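Local structure of beta-galactosidase (Bacillus circulans subsp. alkalophilus, 3TTY) at residues M1-F6 with Q141-H146; D38-N43 with I74-A79; W145-E150 with I247-N252; C232-R237 with A266-V271. The protein hydrolyses terminal beta-D-galactose residues from beta-galactosides, using a TIM-barrel catalytic domain that binds galactose in its active-site pocket. All coordinates share one frame; numbering follows the deposited sequence.

Contacts 2 and 3 pair neighbouring strands of the eight-stranded barrel, contact 1 lays the N-terminal turn against strand 142-146, and contact 4 joins helix 215-243 to the loop that leads into strand 273-275. Contacts 2 and 3 are buried and held mainly by backbone hydrogen bonds; contact 3 differs in running on into the galactose pocket, where amide side chains take over. Contact 1 shares strand 142-146 with contact 3 but is only partly buried, held by a single side-chain-to-backbone bond and apolar packing. Contact 4, also partly buried, is the one that relies on a salt bridge. It meets contact 3 through Asp270 OD2, which accepts from Val249 N, and touches contact 1 where Val271 packs on Met144.

Contact 1 (M1-F6 with Q141-H146); sequences MINEKF and QIVMWH
The N-terminal segment forms a turn before the first barrel strand, and Asn3 joins it to the start of strand 142-146 by combining an Asx turn with a bond across the contact. Asn3 ND2 donates to Val143 O at 2.8 Å, with the acceptor lying close to the amide plane and an N-H...O angle of 155°. CG, anti to the backbone N (chi1 -162°), carries the amide toward strand 142-146. The other end of the same amide works within the turn: Asn3 OD1 accepts from Lys5 N at 3.2 Å in a nearly straight bond, while Phe6 N closes the type I turn on Asn3 O. Both ends of the carboxamide are thus gripped, which fixes its rotation. Val143 CG1 is shared by two neighbours, with Lys5 CD 3.9 Å away and Phe6 CD2 4.2 Å away. On the other flank Ile2 CG2 meets Met144 CE at 3.3 Å, a tight methyl-to-methyl contact; bends at chi2 and chi3 of the methionine bring CE to Ile2. The ammonium of Lys5 is held by Pro140 O, with a weak link through a water to Ile142 O. Trp10 of strand 10-14 packs against Ile2, Asn3, Val143 and Met144 and stacks on Phe6, while Met304 of strand 303-307 touches Ile2 and Met144, so the N-terminal turn lies against the N-terminal ends of several barrel strands.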
loop_
_atom_site.group_PDB
_atom_site.type_symbol
_atom_site.label_atom_id
_atom_site.label_comp_id
_atom_site.label_asym_id
_atom_site.label_seq_id
_atom_site.Cartn_x
_atom_site.Cartn_y
_atom_site.Cartn_z
ATOM N N MET A 1 19.690 -18.295 41.052
ATOM C CA MET A 1 19.746 -16.865 40.726
ATOM C C MET A 1 20.479 -16.619 39.410
ATOM O O MET A 1 21.420 -17.348 39.062
ATOM C CB MET A 1 20.418 -16.062 41.852
ATOM C CG MET A 1 19.543 -15.849 43.075
ATOM S SD MET A 1 20.402 -15.002 44.419
ATOM C CE MET A 1 21.468 -13.934 43.488
ATOM N N ILE A 2 20.041 -15.603 38.671
ATOM C CA ILE A 2 20.673 -15.300 37.396
ATOM C C ILE A 2 22.169 -15.124 37.636
ATOM O O ILE A 2 23.001 -15.603 36.870
ATOM C CB ILE A 2 20.070 -14.050 36.761
ATOM C CG1 ILE A 2 18.622 -14.320 36.361
ATOM C CG2 ILE A 2 20.870 -13.637 35.552
ATOM C CD1 ILE A 2 17.852 -13.064 36.025
ATOM N N ASN A 3 22.506 -14.451 38.725
ATOM C CA ASN A 3 23.887 -14.345 39.155
ATOM C C ASN A 3 23.967 -14.154 40.668
ATOM O O ASN A 3 23.475 -13.161 41.211
ATOM C CB ASN A 3 24.594 -13.203 38.431
ATOM C CG ASN A 3 26.101 -13.327 38.502
ATOM O OD1 ASN A 3 26.663 -13.651 39.553
ATOM N ND2 ASN A 3 26.765 -13.091 37.381
ATOM N N GLU A 4 24.588 -15.113 41.343
ATOM C CA GLU A 4 24.618 -15.133 42.802
ATOM C C GLU A 4 25.250 -13.887 43.425
ATOM O O GLU A 4 25.024 -13.592 44.592
ATOM C CB GLU A 4 25.348 -16.382 43.301
ATOM C CG GLU A 4 24.676 -17.698 42.907
ATOM C CD GLU A 4 23.297 -17.886 43.537
ATOM O OE1 GLU A 4 23.105 -17.471 44.706
ATOM O OE2 GLU A 4 22.405 -18.458 42.858
ATOM N N LYS A 5 26.051 -13.155 42.665
ATOM C CA LYS A 5 26.747 -12.037 43.280
ATOM C C LYS A 5 25.878 -10.776 43.340
ATOM O O LYS A 5 26.303 -9.733 43.834
ATOM C CB LYS A 5 28.096 -11.789 42.599
ATOM C CG LYS A 5 28.021 -11.460 41.118
ATOM C CD LYS A 5 29.375 -10.957 40.588
ATOM C CE LYS A 5 30.398 -12.060 40.523
ATOM N NZ LYS A 5 31.695 -11.546 40.014
ATOM N N PHE A 6 24.638 -10.903 42.878
ATOM C CA PHE A 6 23.753 -9.759 42.662
ATOM C C PHE A 6 22.358 -10.257 42.996
ATOM O O PHE A 6 21.557 -10.497 42.096
ATOM C CB PHE A 6 23.865 -9.334 41.187
ATOM C CG PHE A 6 23.205 -8.019 40.845
ATOM C CD1 PHE A 6 22.491 -7.293 41.787
ATOM C CD2 PHE A 6 23.296 -7.519 39.547
ATOM C CE1 PHE A 6 21.886 -6.078 41.440
ATOM C CE2 PHE A 6 22.694 -6.309 39.187
ATOM C CZ PHE A 6 21.989 -5.589 40.130
ATOM N N GLN A 141 32.709 -6.925 38.488
ATOM C CA GLN A 141 31.395 -6.294 38.365
ATOM C C GLN A 141 30.529 -6.879 37.250
ATOM O O GLN A 141 29.299 -6.746 37.270
ATOM C CB GLN A 141 31.542 -4.788 38.150
ATOM C CG GLN A 141 32.010 -4.031 39.360
ATOM C CD GLN A 141 31.106 -4.254 40.551
ATOM O OE1 GLN A 141 31.441 -5.013 41.458
ATOM N NE2 GLN A 141 29.945 -3.596 40.553
ATOM N N ILE A 142 31.167 -7.521 36.279
ATOM C CA ILE A 142 30.450 -8.066 35.128
ATOM C C ILE A 142 29.623 -9.283 35.510
ATOM O O ILE A 142 30.162 -10.325 35.859
ATOM C CB ILE A 142 31.415 -8.451 34.002
ATOM C CG1 ILE A 142 32.273 -7.246 33.611
ATOM C CG2 ILE A 142 30.646 -8.987 32.813
ATOM C CD1 ILE A 142 33.306 -7.551 32.547
ATOM N N VAL A 143 28.305 -9.150 35.422
ATOM C CA VAL A 143 27.409 -10.185 35.901
ATOM C C VAL A 143 26.719 -10.910 34.755
ATOM O O VAL A 143 26.018 -11.906 34.971
ATOM C CB VAL A 143 26.325 -9.577 36.813
ATOM C CG1 VAL A 143 26.907 -9.178 38.176
ATOM C CG2 VAL A 143 25.679 -8.371 36.127
ATOM N N MET A 144 26.899 -10.400 33.541
ATOM C CA MET A 144 26.167 -10.904 32.379
ATOM C C MET A 144 26.803 -10.402 31.088
ATOM O O MET A 144 27.214 -9.245 31.015
ATOM C CB MET A 144 24.705 -10.459 32.461
ATOM C CG MET A 144 23.804 -10.952 31.336
ATOM S SD MET A 144 23.481 -12.743 31.326
ATOM C CE MET A 144 22.815 -13.008 32.963
ATOM N N TRP A 145 26.908 -11.278 30.087
ATOM C CA TRP A 145 27.307 -10.872 28.736
ATOM C C TRP A 145 26.064 -10.684 27.874
ATOM O O TRP A 145 25.150 -11.505 27.895
ATOM C CB TRP A 145 28.226 -11.905 28.061
ATOM C CG TRP A 145 29.642 -11.938 28.569
ATOM C CD1 TRP A 145 30.185 -12.869 29.401
ATOM C CD2 TRP A 145 30.696 -11.008 28.271
ATOM N NE1 TRP A 145 31.501 -12.577 29.644
ATOM C CE2 TRP A 145 31.841 -11.440 28.964
ATOM C CE3 TRP A 145 30.778 -9.850 27.494
ATOM C CZ2 TRP A 145 33.053 -10.761 28.903
ATOM C CZ3 TRP A 145 31.978 -9.174 27.439
ATOM C CH2 TRP A 145 33.100 -9.628 28.136
ATOM N N HIS A 146 26.061 -9.606 27.100
ATOM C CA HIS A 146 24.946 -9.225 26.246
ATOM C C HIS A 146 25.465 -9.288 24.802
ATOM O O HIS A 146 26.002 -8.307 24.265
ATOM C CB HIS A 146 24.482 -7.818 26.680
ATOM C CG HIS A 146 23.413 -7.195 25.830
ATOM N ND1 HIS A 146 23.471 -7.157 24.452
ATOM C CD2 HIS A 146 22.303 -6.504 26.179
ATOM C CE1 HIS A 146 22.426 -6.491 23.990
ATOM N NE2 HIS A 146 21.700 -6.084 25.013
HETATM O O HOH W 1 32.770 -10.979 36.775
#

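Contact 2 (D38-N43 with I74-A79); sequences DVATVN and IYLCLA
Thr41 and Cys77 face each other on adjoining strands, with Thr41 OG1 3.4 Å from Cys77 CB and also the nearer branch to Cys77 SG, at 3.8 Å. The backbones come closer still, Thr41 CA lying 3.1 Å from Cys77 O in a CA-H...O contact. Beside Thr41, Val42 N donates to the same carbonyl oxygen, and Ala40 O receives Cys77 N at 2.8 Å. Further pairs extend the pattern from Tyr75 N on Asp38 O to Ala79 N on Val42 O. This is the pairing of the second and third strands of the TIM barrel, parallel and 19° apart, with helix 60-71 in the connection between them. The side chains of Ala40, Val42, Leu76 and Leu78 occupy the opposite face from Thr41 and Cys77; there Val42 CG2 meets Leu78 CD1 at 3.7 Å, a bend at the leucine chi2 (58°) placing CD1 there. Beyond the last backbone bond, Asn43 ND2 reaches Ala79 O at 3.0 Å, tilted from the carbonyl plane of Ala79 and, less so, from its own amide plane. Ile66 and Leu69 of helix 60-71 back Leu76, whereas His146 of the next strand packs against both Thr41 and Cys77, and Met343 of strand 339-344 touches Val39 and Thr41.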
loop_
_atom_site.group_PDB
_atom_site.type_symbol
_atom_site.label_atom_id
_atom_site.label_comp_id
_atom_site.label_asym_id
_atom_site.label_seq_id
_atom_site.Cartn_x
_atom_site.Cartn_y
_atom_site.Cartn_z
ATOM N N ASP A 38 21.058 -0.123 39.869
ATOM C CA ASP A 38 22.260 -0.862 40.241
ATOM C C ASP A 38 22.836 -1.759 39.126
ATOM O O ASP A 38 23.786 -2.525 39.353
ATOM C CB ASP A 38 22.034 -1.659 41.542
ATOM C CG ASP A 38 20.759 -2.501 41.512
ATOM O OD1 ASP A 38 20.200 -2.726 40.414
ATOM O OD2 ASP A 38 20.318 -2.949 42.594
ATOM N N VAL A 39 22.267 -1.665 37.927
ATOM C CA VAL A 39 22.831 -2.372 36.778
ATOM C C VAL A 39 22.877 -1.502 35.519
ATOM O O VAL A 39 21.949 -0.765 35.220
ATOM C CB VAL A 39 22.097 -3.703 36.505
ATOM C CG1 VAL A 39 20.674 -3.460 36.044
ATOM C CG2 VAL A 39 22.869 -4.533 35.493
ATOM N N ALA A 40 23.982 -1.583 34.794
ATOM C CA ALA A 40 24.136 -0.838 33.560
ATOM C C ALA A 40 24.482 -1.808 32.440
ATOM O O ALA A 40 25.337 -2.686 32.612
ATOM C CB ALA A 40 25.232 0.243 33.703
ATOM N N THR A 41 23.802 -1.660 31.307
ATOM C CA THR A 41 24.079 -2.448 30.112
ATOM C C THR A 41 24.850 -1.542 29.168
ATOM O O THR A 41 24.282 -0.647 28.555
ATOM C CB THR A 41 22.769 -2.899 29.420
ATOM O OG1 THR A 41 22.006 -3.730 30.307
ATOM C CG2 THR A 41 23.058 -3.658 28.121
ATOM N N VAL A 42 26.151 -1.761 29.055
ATOM C CA VAL A 42 27.006 -0.810 28.355
ATOM C C VAL A 42 27.662 -1.427 27.130
ATOM O O VAL A 42 27.662 -2.650 26.962
ATOM C CB VAL A 42 28.100 -0.275 29.285
ATOM C CG1 VAL A 42 27.471 0.278 30.564
ATOM C CG2 VAL A 42 29.083 -1.387 29.608
ATOM N N ASN A 43 28.192 -0.565 26.268
ATOM C CA ASN A 43 28.918 -0.985 25.068
ATOM C C ASN A 43 28.089 -1.751 24.031
ATOM O O ASN A 43 28.628 -2.606 23.312
ATOM C CB ASN A 43 30.124 -1.834 25.454
ATOM C CG ASN A 43 31.132 -1.965 24.324
ATOM O OD1 ASN A 43 31.542 -0.964 23.710
ATOM N ND2 ASN A 43 31.527 -3.203 24.033
ATOM N N ILE A 74 27.851 -0.306 40.940
ATOM C CA ILE A 74 26.847 -0.666 39.950
ATOM C C ILE A 74 27.379 -1.827 39.118
ATOM O O ILE A 74 28.546 -1.834 38.725
ATOM C CB ILE A 74 26.507 0.523 39.042
ATOM C CG1 ILE A 74 25.765 1.593 39.841
ATOM C CG2 ILE A 74 25.684 0.074 37.847
ATOM C CD1 ILE A 74 25.546 2.892 39.083
ATOM N N TYR A 75 26.525 -2.816 38.880
ATOM C CA TYR A 75 26.912 -4.025 38.157
ATOM C C TYR A 75 26.773 -3.871 36.651
ATOM O O TYR A 75 25.982 -3.052 36.174
ATOM C CB TYR A 75 26.089 -5.217 38.645
ATOM C CG TYR A 75 26.447 -5.629 40.063
ATOM C CD1 TYR A 75 27.651 -6.275 40.335
ATOM C CD2 TYR A 75 25.583 -5.367 41.129
ATOM C CE1 TYR A 75 27.988 -6.654 41.630
ATOM C CE2 TYR A 75 25.907 -5.742 42.431
ATOM C CZ TYR A 75 27.110 -6.383 42.673
ATOM O OH TYR A 75 27.440 -6.757 43.954
ATOM N N LEU A 76 27.532 -4.677 35.910
ATOM C CA LEU A 76 27.653 -4.506 34.469
ATOM C C LEU A 76 27.070 -5.664 33.663
ATOM O O LEU A 76 27.445 -6.831 33.842
ATOM C CB LEU A 76 29.109 -4.276 34.090
ATOM C CG LEU A 76 29.712 -3.103 34.868
ATOM C CD1 LEU A 76 31.227 -3.076 34.772
ATOM C CD2 LEU A 76 29.113 -1.803 34.400
ATOM N N CYS A 77 26.117 -5.323 32.803
ATOM C CA CYS A 77 25.696 -6.206 31.736
ATOM C C CYS A 77 26.475 -5.752 30.491
ATOM O O CYS A 77 26.101 -4.781 29.836
ATOM C CB CYS A 77 24.190 -6.099 31.522
ATOM S SG CYS A 77 23.576 -7.221 30.266
ATOM N N LEU A 78 27.578 -6.436 30.192
ATOM C CA LEU A 78 28.505 -5.966 29.168
ATOM C C LEU A 78 28.172 -6.538 27.793
ATOM O O LEU A 78 28.162 -7.751 27.607
ATOM C CB LEU A 78 29.960 -6.280 29.548
ATOM C CG LEU A 78 31.044 -5.800 28.570
ATOM C CD1 LEU A 78 30.987 -4.275 28.343
ATOM C CD2 LEU A 78 32.426 -6.206 29.028
ATOM N N ALA A 79 27.906 -5.655 26.836
ATOM C CA ALA A 79 27.577 -6.083 25.478
ATOM C C ALA A 79 28.842 -6.230 24.617
ATOM O O ALA A 79 29.850 -5.571 24.854
ATOM C CB ALA A 79 26.581 -5.110 24.837
#

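Contact 3 (W145-E150 with I247-N252). With GLA (alpha-D-galactopyranose), chain H.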
loop_
_atom_site.group_PDB
_atom_site.type_symbol
_atom_site.label_atom_id
_atom_site.label_comp_id
_atom_site.label_asym_id
_atom_site.label_seq_id
_atom_site.Cartn_x
_atom_site.Cartn_y
_atom_site.Cartn_z
ATOM N N TRP A 145 26.908 -11.278 30.087
ATOM C CA TRP A 145 27.307 -10.872 28.736
ATOM C C TRP A 145 26.064 -10.684 27.874
ATOM O O TRP A 145 25.150 -11.505 27.895
ATOM C CB TRP A 145 28.226 -11.905 28.061
ATOM C CG TRP A 145 29.642 -11.938 28.569
ATOM C CD1 TRP A 145 30.185 -12.869 29.401
ATOM C CD2 TRP A 145 30.696 -11.008 28.271
ATOM N NE1 TRP A 145 31.501 -12.577 29.644
ATOM C CE2 TRP A 145 31.841 -11.440 28.964
ATOM C CE3 TRP A 145 30.778 -9.850 27.494
ATOM C CZ2 TRP A 145 33.053 -10.761 28.903
ATOM C CZ3 TRP A 145 31.978 -9.174 27.439
ATOM C CH2 TRP A 145 33.100 -9.628 28.136
ATOM N N HIS A 146 26.061 -9.606 27.100
ATOM C CA HIS A 146 24.946 -9.225 26.246
ATOM C C HIS A 146 25.465 -9.288 24.802
ATOM O O HIS A 146 26.002 -8.307 24.265
ATOM C CB HIS A 146 24.482 -7.818 26.680
ATOM C CG HIS A 146 23.413 -7.195 25.830
ATOM N ND1 HIS A 146 23.471 -7.157 24.452
ATOM C CD2 HIS A 146 22.303 -6.504 26.179
ATOM C CE1 HIS A 146 22.426 -6.491 23.990
ATOM N NE2 HIS A 146 21.700 -6.084 25.013
ATOM N N VAL A 147 25.323 -10.463 24.190
ATOM C CA VAL A 147 25.857 -10.711 22.846
ATOM C C VAL A 147 25.079 -9.963 21.785
ATOM O O VAL A 147 23.847 -10.103 21.689
ATOM C CB VAL A 147 25.830 -12.206 22.486
ATOM C CG1 VAL A 147 26.158 -12.407 21.001
ATOM C CG2 VAL A 147 26.787 -12.984 23.382
ATOM N N SER A 148 25.789 -9.159 20.993
ATOM C CA SER A 148 25.154 -8.426 19.904
ATOM C C SER A 148 23.975 -7.608 20.460
ATOM O O SER A 148 24.045 -7.088 21.573
ATOM C CB SER A 148 24.684 -9.413 18.822
ATOM O OG SER A 148 24.339 -8.758 17.613
ATOM N N ASN A 149 22.911 -7.491 19.673
ATOM C CA ASN A 149 21.679 -6.846 20.089
ATOM C C ASN A 149 20.567 -7.202 19.109
ATOM O O ASN A 149 20.741 -7.067 17.894
ATOM C CB ASN A 149 21.837 -5.326 20.149
ATOM C CG ASN A 149 20.667 -4.656 20.851
ATOM O OD1 ASN A 149 20.461 -4.847 22.046
ATOM N ND2 ASN A 149 19.890 -3.879 20.109
ATOM N N GLU A 150 19.435 -7.652 19.643
ATOM C CA GLU A 150 18.280 -8.065 18.835
ATOM C C GLU A 150 18.630 -8.642 17.442
ATOM O O GLU A 150 18.371 -8.012 16.414
ATOM C CB GLU A 150 17.267 -6.913 18.694
ATOM C CG GLU A 150 16.652 -6.437 20.001
ATOM C CD GLU A 150 15.365 -5.633 19.801
ATOM O OE1 GLU A 150 15.185 -5.016 18.720
ATOM O OE2 GLU A 150 14.523 -5.628 20.730
ATOM N N ILE A 247 30.861 -16.467 33.750
ATOM C CA ILE A 247 29.959 -15.356 33.485
ATOM C C ILE A 247 28.889 -15.813 32.511
ATOM O O ILE A 247 29.207 -16.276 31.427
ATOM C CB ILE A 247 30.683 -14.125 32.916
ATOM C CG1 ILE A 247 31.809 -13.697 33.857
ATOM C CG2 ILE A 247 29.688 -12.992 32.730
ATOM C CD1 ILE A 247 32.481 -12.357 33.498
ATOM N N PRO A 248 27.609 -15.687 32.897
ATOM C CA PRO A 248 26.500 -16.130 32.039
ATOM C C PRO A 248 26.363 -15.273 30.781
ATOM O O PRO A 248 26.785 -14.115 30.762
ATOM C CB PRO A 248 25.260 -15.953 32.933
ATOM C CG PRO A 248 25.786 -15.777 34.313
ATOM C CD PRO A 248 27.124 -15.123 34.165
ATOM N N VAL A 249 25.765 -15.841 29.743
ATOM C CA VAL A 249 25.697 -15.181 28.450
ATOM C C VAL A 249 24.269 -15.192 27.949
ATOM O O VAL A 249 23.589 -16.226 28.006
ATOM C CB VAL A 249 26.543 -15.919 27.406
ATOM C CG1 VAL A 249 26.520 -15.156 26.080
ATOM C CG2 VAL A 249 27.970 -16.123 27.913
ATOM N N THR A 250 23.811 -14.044 27.465
ATOM C CA THR A 250 22.491 -13.955 26.863
ATOM C C THR A 250 22.538 -13.088 25.615
ATOM O O THR A 250 23.573 -12.490 25.286
ATOM C CB THR A 250 21.457 -13.373 27.847
ATOM O OG1 THR A 250 20.143 -13.516 27.310
ATOM C CG2 THR A 250 21.726 -11.891 28.117
ATOM N N THR A 251 21.414 -13.037 24.916
ATOM C CA THR A 251 21.188 -12.017 23.905
ATOM C C THR A 251 19.725 -11.611 24.043
ATOM O O THR A 251 18.943 -12.351 24.630
ATOM C CB THR A 251 21.558 -12.495 22.467
ATOM O OG1 THR A 251 21.410 -11.402 21.558
ATOM C CG2 THR A 251 20.664 -13.678 22.020
ATOM N N ASN A 252 19.352 -10.427 23.572
ATOM C CA ASN A 252 18.006 -9.932 23.876
ATOM C C ASN A 252 16.967 -10.236 22.791
ATOM O O ASN A 252 17.120 -9.828 21.632
ATOM C CB ASN A 252 18.009 -8.445 24.284
ATOM C CG ASN A 252 18.742 -7.551 23.293
ATOM O OD1 ASN A 252 19.524 -8.023 22.474
ATOM N ND2 ASN A 252 18.505 -6.248 23.382
HETATM C C1 GLA H . 15.002 -2.383 21.045
HETATM C C2 GLA H . 16.542 -2.213 21.018
HETATM C C3 GLA H . 17.025 -0.987 21.811
HETATM C C4 GLA H . 16.177 0.203 21.388
HETATM C C5 GLA H . 14.694 -0.139 21.564
HETATM C C6 GLA H . 13.865 1.100 21.206
HETATM O O1 GLA H . 14.446 -2.797 22.306
HETATM O O2 GLA H . 17.175 -3.374 21.532
HETATM O O3 GLA H . 18.405 -0.682 21.541
HETATM O O4 GLA H . 16.453 0.424 20.011
HETATM O O5 GLA H . 14.343 -1.187 20.654
HETATM O O6 GLA H . 12.531 0.965 21.715
#
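Segments 145-150 and 247-252 run parallel, their end-to-end directions 11° apart, with Trp145 N donating to Pro248 O, Thr250 N to Trp145 O and Val147 N to Thr250 O. Where this pairing ends, a side chain continues it: Thr251 OG1 donates to Val147 O at 2.8 Å. At the start of the pair, Ile247 CG2 touches the five-membered part of the Trp145 indole, 3.4 Å from CD1, while the indole N-H is bonded to Thr244. Val147 CG2 and Val249 CG1 are in tight contact at 3.5 Å, on the side covered by helix 215-243.

Nearer the sugar, Asn252 bridges two residues of the other segment. Its ND2 donates to Asn149 OD1 at 2.8 Å, coming from above the carbonyl plane, and its OD1 accepts from Glu150 N at 2.9 Å with an N-H...O angle of 169°. The two amide planes are turned 49° from each other. With its oxygen held in this way, Asn149 directs ND2 to galactose O2 at 3.1 Å; His112 also accepts from that nitrogen. Glu150 extends beside the anomeric carbon, OE2 lying 3.2 Å from galactose O1. Glu307, Glu355 and Arg111 also bond the sugar, and Asp275 belongs to the same pocket. An Asn-Glu pair at the C-terminal end of the fourth barrel strand is characteristic of clan A glycoside hydrolases, in which this glutamate is the acid/base; Glu150 is consistent with that role.

Contact 4 (C232-R237 with A266-V271); sequences CFKMER and AKEMDV
Phe233 lays the CE2 and CZ corner of its ring against Met269, whose CG is 3.7 Å from CZ, the two side chains crossing at about a right angle. The sulfur lies 5.5 Å from the ring centroid, a Met-aromatic contact of oblique geometry. Here helix 215-243, on the outside of the TIM barrel, packs against the loop that leads from helix 262-266 to the sixth barrel strand. Glu268 O sits at the edge of the phenyl ring, in its plane, 3.3 Å from CE2. The same Glu268 O receives Arg237 NH1 on a lone pair at 2.9 Å. Arg237 NH1 also forms a hydrogen-bonded salt bridge with Glu268 OE1 at 3.1 Å, on the anti lone pair of that oxygen, so one nitrogen grips both the backbone and the side chain of Glu268. Both acceptors lie in the guanidinium plane, although the carboxylate itself is turned 39° from it. Lys234 adds its aliphatic part, CD being 3.3 Å from Glu268 OE1, while its ammonium is paired with Glu231. Met269 also packs on Thr250, Thr251 and Leu253 of strand 249-253. A water links the two charged side chains, accepting from Arg237 NH2 and donating to Glu268 OE1, each at 2.8 Å.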
loop_
_atom_site.group_PDB
_atom_site.type_symbol
_atom_site.label_atom_id
_atom_site.label_comp_id
_atom_site.label_asym_id
_atom_site.label_seq_id
_atom_site.Cartn_x
_atom_site.Cartn_y
_atom_site.Cartn_z
ATOM N N CYS A 232 25.861 -17.346 14.680
ATOM C CA CYS A 232 26.590 -16.141 15.078
ATOM C C CYS A 232 26.574 -15.981 16.599
ATOM O O CYS A 232 27.620 -15.790 17.213
ATOM C CB CYS A 232 26.041 -14.895 14.379
ATOM S SG CYS A 232 26.308 -14.901 12.582
ATOM N N PHE A 233 25.400 -16.089 17.213
ATOM C CA PHE A 233 25.321 -16.007 18.672
ATOM C C PHE A 233 26.263 -16.986 19.366
ATOM O O PHE A 233 27.065 -16.595 20.228
ATOM C CB PHE A 233 23.901 -16.251 19.175
ATOM C CG PHE A 233 23.826 -16.425 20.672
ATOM C CD1 PHE A 233 23.941 -15.329 21.514
ATOM C CD2 PHE A 233 23.665 -17.684 21.234
ATOM C CE1 PHE A 233 23.893 -15.477 22.889
ATOM C CE2 PHE A 233 23.606 -17.851 22.610
ATOM C CZ PHE A 233 23.719 -16.752 23.444
ATOM N N LYS A 234 26.148 -18.258 18.982
ATOM C CA LYS A 234 26.943 -19.335 19.561
ATOM C C LYS A 234 28.427 -19.097 19.375
ATOM O O LYS A 234 29.224 -19.362 20.275
ATOM C CB LYS A 234 26.568 -20.689 18.952
ATOM C CG LYS A 234 25.077 -21.016 19.032
ATOM C CD LYS A 234 24.786 -22.520 18.871
ATOM C CE LYS A 234 25.617 -23.154 17.764
ATOM N NZ LYS A 234 25.261 -24.581 17.534
ATOM N N MET A 235 28.793 -18.604 18.201
ATOM C CA MET A 235 30.179 -18.294 17.921
ATOM C C MET A 235 30.742 -17.298 18.942
ATOM O O MET A 235 31.864 -17.471 19.415
ATOM C CB MET A 235 30.334 -17.757 16.497
ATOM C CG MET A 235 31.731 -17.251 16.180
ATOM S SD MET A 235 31.774 -16.204 14.699
ATOM C CE MET A 235 31.083 -14.666 15.332
ATOM N N GLU A 236 29.976 -16.260 19.277
ATOM C CA GLU A 236 30.453 -15.255 20.238
ATOM C C GLU A 236 30.400 -15.806 21.662
ATOM O O GLU A 236 31.339 -15.646 22.447
ATOM C CB GLU A 236 29.655 -13.944 20.136
ATOM C CG GLU A 236 29.962 -13.114 18.888
ATOM C CD GLU A 236 29.376 -11.694 18.966
ATOM O OE1 GLU A 236 29.454 -11.057 20.041
ATOM O OE2 GLU A 236 28.840 -11.212 17.950
ATOM N N ARG A 237 29.294 -16.465 21.981
ATOM C CA ARG A 237 29.118 -17.100 23.272
ATOM C C ARG A 237 30.351 -17.944 23.589
ATOM O O ARG A 237 30.903 -17.838 24.675
ATOM C CB ARG A 237 27.852 -17.962 23.266
ATOM C CG ARG A 237 27.653 -18.835 24.495
ATOM C CD ARG A 237 26.692 -19.979 24.200
ATOM N NE ARG A 237 27.335 -21.013 23.407
ATOM C CZ ARG A 237 26.701 -22.032 22.835
ATOM N NH1 ARG A 237 25.388 -22.156 22.954
ATOM N NH2 ARG A 237 27.383 -22.926 22.135
ATOM N N ALA A 266 16.877 -20.624 22.637
ATOM C CA ALA A 266 17.004 -20.589 24.092
ATOM C C ALA A 266 17.867 -21.731 24.625
ATOM O O ALA A 266 18.500 -21.604 25.678
ATOM C CB ALA A 266 15.621 -20.589 24.766
ATOM N N LYS A 267 17.903 -22.838 23.892
ATOM C CA LYS A 267 18.709 -23.982 24.294
ATOM C C LYS A 267 20.185 -23.608 24.310
ATOM O O LYS A 267 20.973 -24.192 25.059
ATOM C CB LYS A 267 18.469 -25.170 23.364
ATOM C CG LYS A 267 17.034 -25.694 23.386
ATOM C CD LYS A 267 16.893 -26.910 22.457
ATOM C CE LYS A 267 15.468 -27.454 22.425
ATOM N NZ LYS A 267 14.980 -27.822 23.787
ATOM N N GLU A 268 20.546 -22.608 23.509
ATOM C CA GLU A 268 21.939 -22.181 23.392
ATOM C C GLU A 268 22.288 -21.035 24.340
ATOM O O GLU A 268 23.441 -20.598 24.391
ATOM C CB GLU A 268 22.237 -21.759 21.945
ATOM C CG GLU A 268 21.779 -22.762 20.894
ATOM C CD GLU A 268 22.504 -24.122 20.969
ATOM O OE1 GLU A 268 23.637 -24.207 21.514
ATOM O OE2 GLU A 268 21.928 -25.111 20.454
ATOM N N MET A 269 21.289 -20.542 25.069
ATOM C CA MET A 269 21.438 -19.371 25.947
ATOM C C MET A 269 21.411 -19.760 27.429
ATOM O O MET A 269 20.626 -20.616 27.826
ATOM C CB MET A 269 20.306 -18.369 25.686
ATOM C CG MET A 269 20.270 -17.811 24.277
ATOM S SD MET A 269 18.644 -17.173 23.854
ATOM C CE MET A 269 18.670 -15.597 24.716
ATOM N N ASP A 270 22.244 -19.122 28.249
ATOM C CA ASP A 270 22.282 -19.440 29.681
ATOM C C ASP A 270 21.008 -18.999 30.385
ATOM O O ASP A 270 20.540 -19.638 31.329
ATOM C CB ASP A 270 23.483 -18.781 30.353
ATOM C CG ASP A 270 24.797 -19.445 29.984
ATOM O OD1 ASP A 270 24.822 -20.682 29.783
ATOM O OD2 ASP A 270 25.805 -18.723 29.887
ATOM N N VAL A 271 20.463 -17.887 29.910
ATOM C CA VAL A 271 19.239 -17.322 30.438
ATOM C C VAL A 271 18.591 -16.531 29.312
ATOM O O VAL A 271 19.279 -15.984 28.449
ATOM C CB VAL A 271 19.525 -16.373 31.621
ATOM C CG1 VAL A 271 20.155 -15.101 31.129
ATOM C CG2 VAL A 271 18.246 -16.064 32.382
HETATM O O HOH W 2 26.178 -25.472 21.726
#